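Local coordinates for aluminum resistance protein (Clostridium novyi, PDB 3I16), which probably acts as a pyridoxal-5'-phosphate-dependent carbon-sulfur lyase of the methionine gamma-lyase family and may take part in aluminium resistance, at residues G160-L164 / D198-I202; G189-A193 / F320-P324; C220-M225 / I243-G247. One frame throughout, in Å; residues are numbered along the deposited sequence.

How the interactions relate
Binding a cofactor beside a sheet takes loops close to the ligand and packing farther away, and these three contacts sample both. Interaction 3 holds Cys-220, Tyr-221 and Lys-244 of the pyridoxal phosphate pocket. The side chain of Arg-191 in interaction 2 is about 7 Å from the cofactor, and that of Ile-202 in interaction 1 about 14 Å. Interactions 1 and 2 alternate along the chain, with 189-193 just ahead of the helix carrying 198-202; their nearest atoms are about 4 Å apart, and one ethanediol molecule lies near both. Interaction 3 falls between the two segments of interaction 2, with centres about 19 Å apart.

Interaction 1: residues G160-L164 / D198-I202; sequences GKPNL and DIKSI. With EDO (1,2-ethanediol), chain N.
Pro-162 lays its ring against Ile-202, with CB of the proline 3.7 Å from CG1 of the isoleucine, and so begins a small apolar patch where a loop meets the flank of a helix. The loop, 160-164, enters through Gly-160 at positive phi (88/-5), runs extended through Lys-161 and Pro-162 (psi 157° and 140°), and turns into helix 164-173 at Leu-164. Asn-163 is the N-cap of that helix, its OD1 accepting a hydrogen bond from Glu-166 N. Facing it, 198-202 is regular helix, and the closest CA pair joins Leu-164 to Ile-202 at 6.8 Å. Leu-164, in the mt rotamer, points toward the helix, and its CD2 lies 3.8 Å from Ser-201 O and 4.2 Å from Ile-202 CG1. The Ser-201 hydroxyl (p) is turned back onto its own helix, donating from OG to Asp-198 O at 2.8 Å.

Charge is handled at one margin. Lys-161 NZ and Asp-198 OD1 are 4.1 Å apart, too far for a salt bridge, and water 1 mediates, accepting from Lys-161 NZ at 2.6 Å and donating to Asp-198 OD1 at 2.7 Å. An ethanediol, probably from the crystallisation liquor, makes a parallel relay: Lys-161 NZ donates to its O2, which donates to Asp-198 OD2, both at 2.7 Å. The packing joins the starts of two successive helices, 164-173 and 196-209, each the connection of a right-handed beta-alpha-beta crossover, as expected of the large domain in fold type I PLP enzymes.

Interaction 2: residues G189-A193 / F320-P324; sequences GWRRA and FEVMP
A methylene group sits almost squarely on an indole: CB of Met-323, a selenomethionine, is 3.4 Å from the centroid of the Trp-190 six-membered ring and 4° off its normal, a CH-pi contact. SE of Met-323 lies 5.2 Å from the centroid of the five-membered ring, so the same side chain (chi1 t, chi2 p) also makes a Met-aromatic contact. Trp-190 is t at chi1, chi2 -98°, on a backbone at -153/76 that becomes fully extended at Arg-191 (-166/165). CA atoms pair Trp-190 with Met-323 at 6.6 Å and Arg-192 with Pro-324 at 6.3 Å; the CA 190-to-192 and 321-to-323 directions are 45° apart. Strand 321-323 is outermost, within this chain, in the C-terminal antiparallel sheet, and the loop leading to helix 196-209 packs on it. Lys-338 of the adjoining strand adds a cation-pi contact to Trp-190. After Met-323 the peptide to Pro-324 is cis. Arg-192 CG packs 3.9 Å from Met-323 SE, and NH2 of Arg-192 is hydrogen-bonded to Lys-329 O.

Interaction 3: residues C220-M225 / I243-G247; sequences CYGEFM and IKNIG. With PLP (pyridoxal-5'-phosphate), chain J.
In fold type I PLP enzymes, the loops after neighbouring sheet strands build the cofactor site, and here two of them are joined by one asparagine amide. A type II beta turn runs from Gly-222 to Met-225 (Glu-223 -63/131, Phe-224 65/18), closed by Met-225 N to Gly-222 O at 3.2 Å; Tyr-221 ahead of it has positive phi. Asn-245 opens a 3-10 segment, its CA 5.9 Å from that of Tyr-221. Asn-245 ND2 donates to Glu-223 O at 3.0 Å (166°) and, weakly, to Tyr-221 O at 3.0 Å (133°). Glu-223 OE2 is satisfied by Tyr-256, while Tyr-221 OH and Lys-244 NZ are both hydrogen-bonded to Ser-388 OG. Lys-244 CD lies over the Tyr-221 ring, 3.6 Å from its centroid, and Lys-244 CE is 3.5 Å from PLP C4, consistent with the family's Schiff-base lysine. Cys-220 SG approaches PLP C5 at 3.6 Å. Asn-245 OD1, buried, has no polar partner: it sits 3.9 Å from Tyr-221 CD1.

Interaction 1: residues G160-L164 / D198-I202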
loop_
_atom_site.group_PDB
_atom_site.type_symbol
_atom_site.label_atom_id
_atom_site.label_comp_id
_atom_site.label_asym_id
_atom_site.label_seq_id
_atom_site.Cartn_x
_atom_site.Cartn_y
_atom_site.Cartn_z
ATOM N N GLY B 160 -3.966 34.392 -31.774
ATOM C CA GLY B 160 -3.651 33.508 -30.640
ATOM C C GLY B 160 -2.825 34.156 -29.529
ATOM O O GLY B 160 -2.595 33.533 -28.490
ATOM N N LYS B 161 -2.388 35.404 -29.726
ATOM C CA LYS B 161 -1.560 36.085 -28.731
ATOM C C LYS B 161 -2.384 36.814 -27.674
ATOM O O LYS B 161 -3.538 37.180 -27.913
ATOM C CB LYS B 161 -0.636 37.099 -29.418
ATOM C CG LYS B 161 0.295 36.491 -30.463
ATOM C CD LYS B 161 1.315 35.525 -29.857
ATOM C CE LYS B 161 2.207 34.901 -30.947
ATOM N NZ LYS B 161 3.318 34.085 -30.379
ATOM N N PRO B 162 -1.792 37.052 -26.495
ATOM C CA PRO B 162 -2.537 37.804 -25.466
ATOM C C PRO B 162 -2.886 39.207 -25.927
ATOM O O PRO B 162 -2.062 39.846 -26.597
ATOM C CB PRO B 162 -1.553 37.870 -24.298
ATOM C CG PRO B 162 -0.635 36.684 -24.500
ATOM C CD PRO B 162 -0.537 36.480 -25.976
ATOM N N ASN B 163 -4.099 39.668 -25.605
ATOM C CA ASN B 163 -4.532 41.006 -25.965
ATOM C C ASN B 163 -4.235 41.925 -24.778
ATOM O O ASN B 163 -5.117 42.258 -23.976
ATOM C CB ASN B 163 -6.022 41.035 -26.309
ATOM C CG ASN B 163 -6.455 42.376 -26.874
ATOM O OD1 ASN B 163 -5.712 43.358 -26.819
ATOM N ND2 ASN B 163 -7.663 42.427 -27.421
ATOM N N LEU B 164 -2.981 42.354 -24.705
ATOM C CA LEU B 164 -2.500 43.137 -23.588
ATOM C C LEU B 164 -3.244 44.459 -23.438
ATOM O O LEU B 164 -3.602 44.839 -22.332
ATOM C CB LEU B 164 -0.988 43.359 -23.694
ATOM C CG LEU B 164 -0.074 42.129 -23.739
ATOM C CD1 LEU B 164 1.398 42.576 -23.878
ATOM C CD2 LEU B 164 -0.251 41.208 -22.517
ATOM N N ASP B 198 5.280 34.643 -23.321
ATOM C CA ASP B 198 3.913 35.184 -23.416
ATOM C C ASP B 198 3.345 35.339 -22.011
ATOM O O ASP B 198 2.642 36.291 -21.719
ATOM C CB ASP B 198 2.977 34.259 -24.207
ATOM C CG ASP B 198 3.449 33.991 -25.662
ATOM O OD1 ASP B 198 3.863 34.925 -26.360
ATOM O OD2 ASP B 198 3.368 32.824 -26.108
ATOM N N ILE B 199 3.641 34.381 -21.139
ATOM C CA ILE B 199 3.172 34.437 -19.768
ATOM C C ILE B 199 3.813 35.627 -19.063
ATOM O O ILE B 199 3.124 36.373 -18.370
ATOM C CB ILE B 199 3.432 33.122 -19.010
ATOM C CG1 ILE B 199 2.524 32.023 -19.583
ATOM C CG2 ILE B 199 3.171 33.323 -17.501
ATOM C CD1 ILE B 199 2.848 30.581 -19.153
ATOM N N LYS B 200 5.115 35.828 -19.277
ATOM C CA LYS B 200 5.811 36.974 -18.718
ATOM C C LYS B 200 5.167 38.280 -19.195
ATOM O O LYS B 200 4.952 39.186 -18.407
ATOM C CB LYS B 200 7.289 36.991 -19.124
ATOM C CG LYS B 200 8.094 38.145 -18.478
ATOM C CD LYS B 200 9.546 38.132 -18.904
ATOM C CE LYS B 200 10.399 39.104 -18.058
ATOM N NZ LYS B 200 9.883 40.488 -18.021
ATOM N N SER B 201 4.860 38.385 -20.479
ATOM C CA SER B 201 4.281 39.630 -20.982
ATOM C C SER B 201 2.936 39.926 -20.298
ATOM O O SER B 201 2.654 41.065 -20.016
ATOM C CB SER B 201 4.154 39.625 -22.515
ATOM O OG SER B 201 3.095 38.782 -22.898
ATOM N N ILE B 202 2.130 38.901 -20.006
ATOM C CA ILE B 202 0.859 39.101 -19.294
ATOM C C ILE B 202 1.118 39.548 -17.843
ATOM O O ILE B 202 0.540 40.535 -17.359
ATOM C CB ILE B 202 -0.042 37.829 -19.296
ATOM C CG1 ILE B 202 -0.499 37.462 -20.725
ATOM C CG2 ILE B 202 -1.234 38.039 -18.372
ATOM C CD1 ILE B 202 -1.145 36.046 -20.837
HETATM C C1 EDO N . 0.861 31.712 -28.191
HETATM O O1 EDO N . 0.504 32.193 -29.487
HETATM C C2 EDO N . 2.207 31.013 -28.294
HETATM O O2 EDO N . 3.225 31.933 -28.690
HETATM O O HOH W 1 5.163 34.777 -28.677
#

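Interaction 2: residues G189-A193 / F320-P324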
loop_
_atom_site.group_PDB
_atom_site.type_symbol
_atom_site.label_atom_id
_atom_site.label_comp_id
_atom_site.label_asym_id
_atom_site.label_seq_id
_atom_site.Cartn_x
_atom_site.Cartn_y
_atom_site.Cartn_z
ATOM N N GLY B 189 -8.970 23.491 -28.015
ATOM C CA GLY B 189 -9.031 24.618 -28.941
ATOM C C GLY B 189 -8.280 24.289 -30.213
ATOM O O GLY B 189 -8.134 23.115 -30.586
ATOM N N TRP B 190 -7.808 25.333 -30.883
ATOM C CA TRP B 190 -7.037 25.190 -32.098
ATOM C C TRP B 190 -6.174 26.438 -32.144
ATOM O O TRP B 190 -6.448 27.390 -32.870
ATOM C CB TRP B 190 -7.946 25.050 -33.313
ATOM C CG TRP B 190 -7.212 24.837 -34.601
ATOM C CD1 TRP B 190 -6.912 25.783 -35.535
ATOM C CD2 TRP B 190 -6.683 23.599 -35.102
ATOM N NE1 TRP B 190 -6.249 25.212 -36.592
ATOM C CE2 TRP B 190 -6.090 23.873 -36.348
ATOM C CE3 TRP B 190 -6.668 22.289 -34.626
ATOM C CZ2 TRP B 190 -5.488 22.887 -37.119
ATOM C CZ3 TRP B 190 -6.056 21.314 -35.392
ATOM C CH2 TRP B 190 -5.474 21.618 -36.619
ATOM N N ARG B 191 -5.142 26.410 -31.313
ATOM C CA ARG B 191 -4.224 27.511 -31.148
ATOM C C ARG B 191 -3.019 26.963 -30.405
ATOM O O ARG B 191 -3.075 25.886 -29.809
ATOM C CB ARG B 191 -4.878 28.638 -30.328
ATOM C CG ARG B 191 -5.302 28.204 -28.909
ATOM C CD ARG B 191 -5.895 29.357 -28.103
ATOM N NE ARG B 191 -6.073 29.074 -26.667
ATOM C CZ ARG B 191 -5.091 29.032 -25.755
ATOM N NH1 ARG B 191 -3.827 29.169 -26.105
ATOM N NH2 ARG B 191 -5.368 28.805 -24.466
ATOM N N ARG B 192 -1.939 27.722 -30.411
ATOM C CA ARG B 192 -0.728 27.304 -29.726
ATOM C C ARG B 192 -0.808 27.580 -28.240
ATOM O O ARG B 192 -1.467 28.521 -27.824
ATOM C CB ARG B 192 0.462 28.042 -30.313
ATOM C CG ARG B 192 0.699 27.686 -31.781
ATOM C CD ARG B 192 1.826 28.518 -32.342
ATOM N NE ARG B 192 3.067 28.260 -31.617
ATOM C CZ ARG B 192 4.141 29.045 -31.621
ATOM N NH1 ARG B 192 4.153 30.181 -32.324
ATOM N NH2 ARG B 192 5.211 28.703 -30.911
ATOM N N ALA B 193 -0.146 26.746 -27.446
ATOM C CA ALA B 193 -0.046 26.933 -25.998
ATOM C C ALA B 193 0.790 28.174 -25.749
ATOM O O ALA B 193 1.676 28.483 -26.560
ATOM C CB ALA B 193 0.642 25.737 -25.356
ATOM N N PHE B 320 -3.309 15.557 -43.160
ATOM C CA PHE B 320 -4.192 16.193 -42.191
ATOM C C PHE B 320 -3.625 17.522 -41.688
ATOM O O PHE B 320 -2.405 17.682 -41.604
ATOM C CB PHE B 320 -4.367 15.258 -40.992
ATOM C CG PHE B 320 -4.877 13.907 -41.367
ATOM C CD1 PHE B 320 -6.210 13.733 -41.714
ATOM C CD2 PHE B 320 -4.026 12.809 -41.409
ATOM C CE1 PHE B 320 -6.677 12.476 -42.096
ATOM C CE2 PHE B 320 -4.490 11.554 -41.761
ATOM C CZ PHE B 320 -5.815 11.386 -42.112
ATOM N N GLU B 321 -4.505 18.465 -41.353
ATOM C CA GLU B 321 -4.064 19.707 -40.750
ATOM C C GLU B 321 -3.701 19.381 -39.314
ATOM O O GLU B 321 -4.401 18.615 -38.644
ATOM C CB GLU B 321 -5.149 20.769 -40.739
ATOM C CG GLU B 321 -5.469 21.398 -42.050
ATOM C CD GLU B 321 -6.531 22.474 -41.884
ATOM O OE1 GLU B 321 -6.326 23.430 -41.080
ATOM O OE2 GLU B 321 -7.576 22.340 -42.547
ATOM N N VAL B 322 -2.635 19.996 -38.833
ATOM C CA VAL B 322 -2.135 19.756 -37.488
ATOM C C VAL B 322 -1.839 21.087 -36.800
ATOM O O VAL B 322 -1.528 22.068 -37.458
ATOM C CB VAL B 322 -0.855 18.881 -37.519
ATOM C CG1 VAL B 322 -1.183 17.478 -38.073
ATOM C CG2 VAL B 322 0.268 19.559 -38.343
HETATM N N MSE B 323 -1.925 21.093 -35.476
HETATM C CA MSE B 323 -1.686 22.276 -34.655
HETATM C C MSE B 323 -1.078 21.773 -33.370
HETATM O O MSE B 323 -1.708 20.995 -32.668
HETATM C CB MSE B 323 -3.011 22.987 -34.366
HETATM C CG MSE B 323 -2.986 24.059 -33.256
HETATM SE SE MSE B 323 -1.885 25.522 -33.762
HETATM C CE MSE B 323 -2.896 26.231 -35.241
ATOM N N PRO B 324 0.170 22.143 -33.076
ATOM C CA PRO B 324 1.097 22.966 -33.858
ATOM C C PRO B 324 1.858 22.136 -34.895
ATOM O O PRO B 324 1.671 20.912 -34.974
ATOM C CB PRO B 324 2.057 23.502 -32.798
ATOM C CG PRO B 324 2.062 22.446 -31.734
ATOM C CD PRO B 324 0.738 21.759 -31.765
#

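Interaction 3: residues C220-M225 / I243-G247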
loop_
_atom_site.group_PDB
_atom_site.type_symbol
_atom_site.label_atom_id
_atom_site.label_comp_id
_atom_site.label_asym_id
_atom_site.label_seq_id
_atom_site.Cartn_x
_atom_site.Cartn_y
_atom_site.Cartn_z
ATOM N N CYS B 220 -0.927 22.914 -16.108
ATOM C CA CYS B 220 -1.095 21.556 -16.641
ATOM C C CYS B 220 -0.522 21.369 -18.038
ATOM O O CYS B 220 -0.828 22.158 -18.937
ATOM C CB CYS B 220 -2.564 21.196 -16.718
ATOM S SG CYS B 220 -3.310 20.828 -15.137
ATOM N N TYR B 221 0.283 20.317 -18.193
ATOM C CA TYR B 221 0.938 19.923 -19.458
ATOM C C TYR B 221 2.174 20.704 -19.867
ATOM O O TYR B 221 2.865 20.302 -20.799
ATOM C CB TYR B 221 -0.025 19.912 -20.636
ATOM C CG TYR B 221 -1.107 18.858 -20.575
ATOM C CD1 TYR B 221 -0.778 17.500 -20.599
ATOM C CD2 TYR B 221 -2.431 19.203 -20.598
ATOM C CE1 TYR B 221 -1.747 16.547 -20.588
ATOM C CE2 TYR B 221 -3.407 18.250 -20.604
ATOM C CZ TYR B 221 -3.066 16.938 -20.603
ATOM O OH TYR B 221 -4.061 16.016 -20.590
ATOM N N GLY B 222 2.491 21.778 -19.153
ATOM C CA GLY B 222 3.640 22.614 -19.484
ATOM C C GLY B 222 4.884 22.366 -18.677
ATOM O O GLY B 222 5.931 22.927 -18.993
ATOM N N GLU B 223 4.791 21.502 -17.654
ATOM C CA GLU B 223 5.930 21.273 -16.776
ATOM C C GLU B 223 7.101 20.679 -17.547
ATOM O O GLU B 223 6.932 19.755 -18.347
ATOM C CB GLU B 223 5.578 20.358 -15.595
ATOM C CG GLU B 223 4.409 20.815 -14.746
ATOM C CD GLU B 223 3.049 20.325 -15.205
ATOM O OE1 GLU B 223 2.934 19.714 -16.292
ATOM O OE2 GLU B 223 2.071 20.610 -14.482
ATOM N N PHE B 224 8.272 21.273 -17.347
ATOM C CA PHE B 224 9.523 20.856 -17.992
ATOM C C PHE B 224 9.608 21.007 -19.538
ATOM O O PHE B 224 10.504 20.452 -20.174
ATOM C CB PHE B 224 9.910 19.461 -17.517
ATOM C CG PHE B 224 9.930 19.340 -16.006
ATOM C CD1 PHE B 224 10.800 20.103 -15.259
ATOM C CD2 PHE B 224 9.062 18.497 -15.354
ATOM C CE1 PHE B 224 10.811 20.013 -13.875
ATOM C CE2 PHE B 224 9.060 18.410 -13.967
ATOM C CZ PHE B 224 9.940 19.164 -13.230
HETATM N N MSE B 225 8.733 21.818 -20.120
HETATM C CA MSE B 225 8.807 22.112 -21.552
HETATM C C MSE B 225 9.916 23.118 -21.839
HETATM O O MSE B 225 10.433 23.188 -22.967
HETATM C CB MSE B 225 7.486 22.670 -22.067
HETATM C CG MSE B 225 6.316 21.728 -22.024
HETATM SE SE MSE B 225 6.464 20.190 -23.206
HETATM C CE MSE B 225 7.419 19.010 -22.025
ATOM N N ILE B 243 -0.938 13.450 -12.390
ATOM C CA ILE B 243 -1.039 12.387 -13.380
ATOM C C ILE B 243 -0.774 12.905 -14.806
ATOM O O ILE B 243 -1.079 12.215 -15.773
ATOM C CB ILE B 243 -2.309 11.501 -13.247
ATOM C CG1 ILE B 243 -3.585 12.224 -13.632
ATOM C CG2 ILE B 243 -2.390 10.905 -11.808
ATOM C CD1 ILE B 243 -4.829 11.289 -13.560
ATOM N N LYS B 244 -0.256 14.142 -14.914
ATOM C CA LYS B 244 0.207 14.684 -16.184
ATOM C C LYS B 244 1.735 14.696 -16.045
ATOM O O LYS B 244 2.270 13.875 -15.336
ATOM C CB LYS B 244 -0.367 16.062 -16.493
ATOM C CG LYS B 244 -1.873 16.101 -16.576
ATOM C CD LYS B 244 -2.345 17.468 -17.019
ATOM C CE LYS B 244 -3.860 17.567 -16.956
ATOM N NZ LYS B 244 -4.511 16.444 -17.684
ATOM N N ASN B 245 2.427 15.617 -16.713
ATOM C CA ASN B 245 3.905 15.647 -16.744
ATOM C C ASN B 245 4.674 15.412 -15.436
ATOM O O ASN B 245 5.525 14.531 -15.360
ATOM C CB ASN B 245 4.414 16.991 -17.301
ATOM C CG ASN B 245 3.804 17.377 -18.646
ATOM O OD1 ASN B 245 2.726 16.924 -19.000
ATOM N ND2 ASN B 245 4.487 18.270 -19.375
ATOM N N ILE B 246 4.388 16.219 -14.418
ATOM C CA ILE B 246 5.216 16.249 -13.194
ATOM C C ILE B 246 5.191 15.009 -12.329
ATOM O O ILE B 246 6.041 14.840 -11.442
ATOM C CB ILE B 246 4.941 17.547 -12.374
ATOM C CG1 ILE B 246 6.112 17.870 -11.440
ATOM C CG2 ILE B 246 3.608 17.463 -11.625
ATOM C CD1 ILE B 246 6.251 19.344 -11.105
ATOM N N GLY B 247 4.209 14.151 -12.548
ATOM C CA GLY B 247 4.161 12.856 -11.860
ATOM C C GLY B 247 5.068 11.809 -12.516
ATOM O O GLY B 247 5.190 10.695 -11.996
HETATM N N1 PLP J . -6.396 22.797 -17.309
HETATM C C2 PLP J . -5.949 22.360 -18.520
HETATM C C2A PLP J . -5.582 23.352 -19.581
HETATM C C3 PLP J . -5.839 20.987 -18.735
HETATM O O3 PLP J . -5.377 20.546 -19.951
HETATM C C4 PLP J . -6.191 20.075 -17.730
HETATM C C5 PLP J . -6.651 20.538 -16.501
HETATM C C6 PLP J . -6.730 21.902 -16.309
HETATM C C5A PLP J . -7.022 19.628 -15.345
HETATM O O4P PLP J . -7.785 18.540 -15.751
HETATM P P PLP J . -8.162 17.250 -14.818
HETATM O O1P PLP J . -6.978 16.617 -14.104
HETATM O O2P PLP J . -8.664 16.256 -15.838
HETATM O O3P PLP J . -9.202 17.677 -13.794
#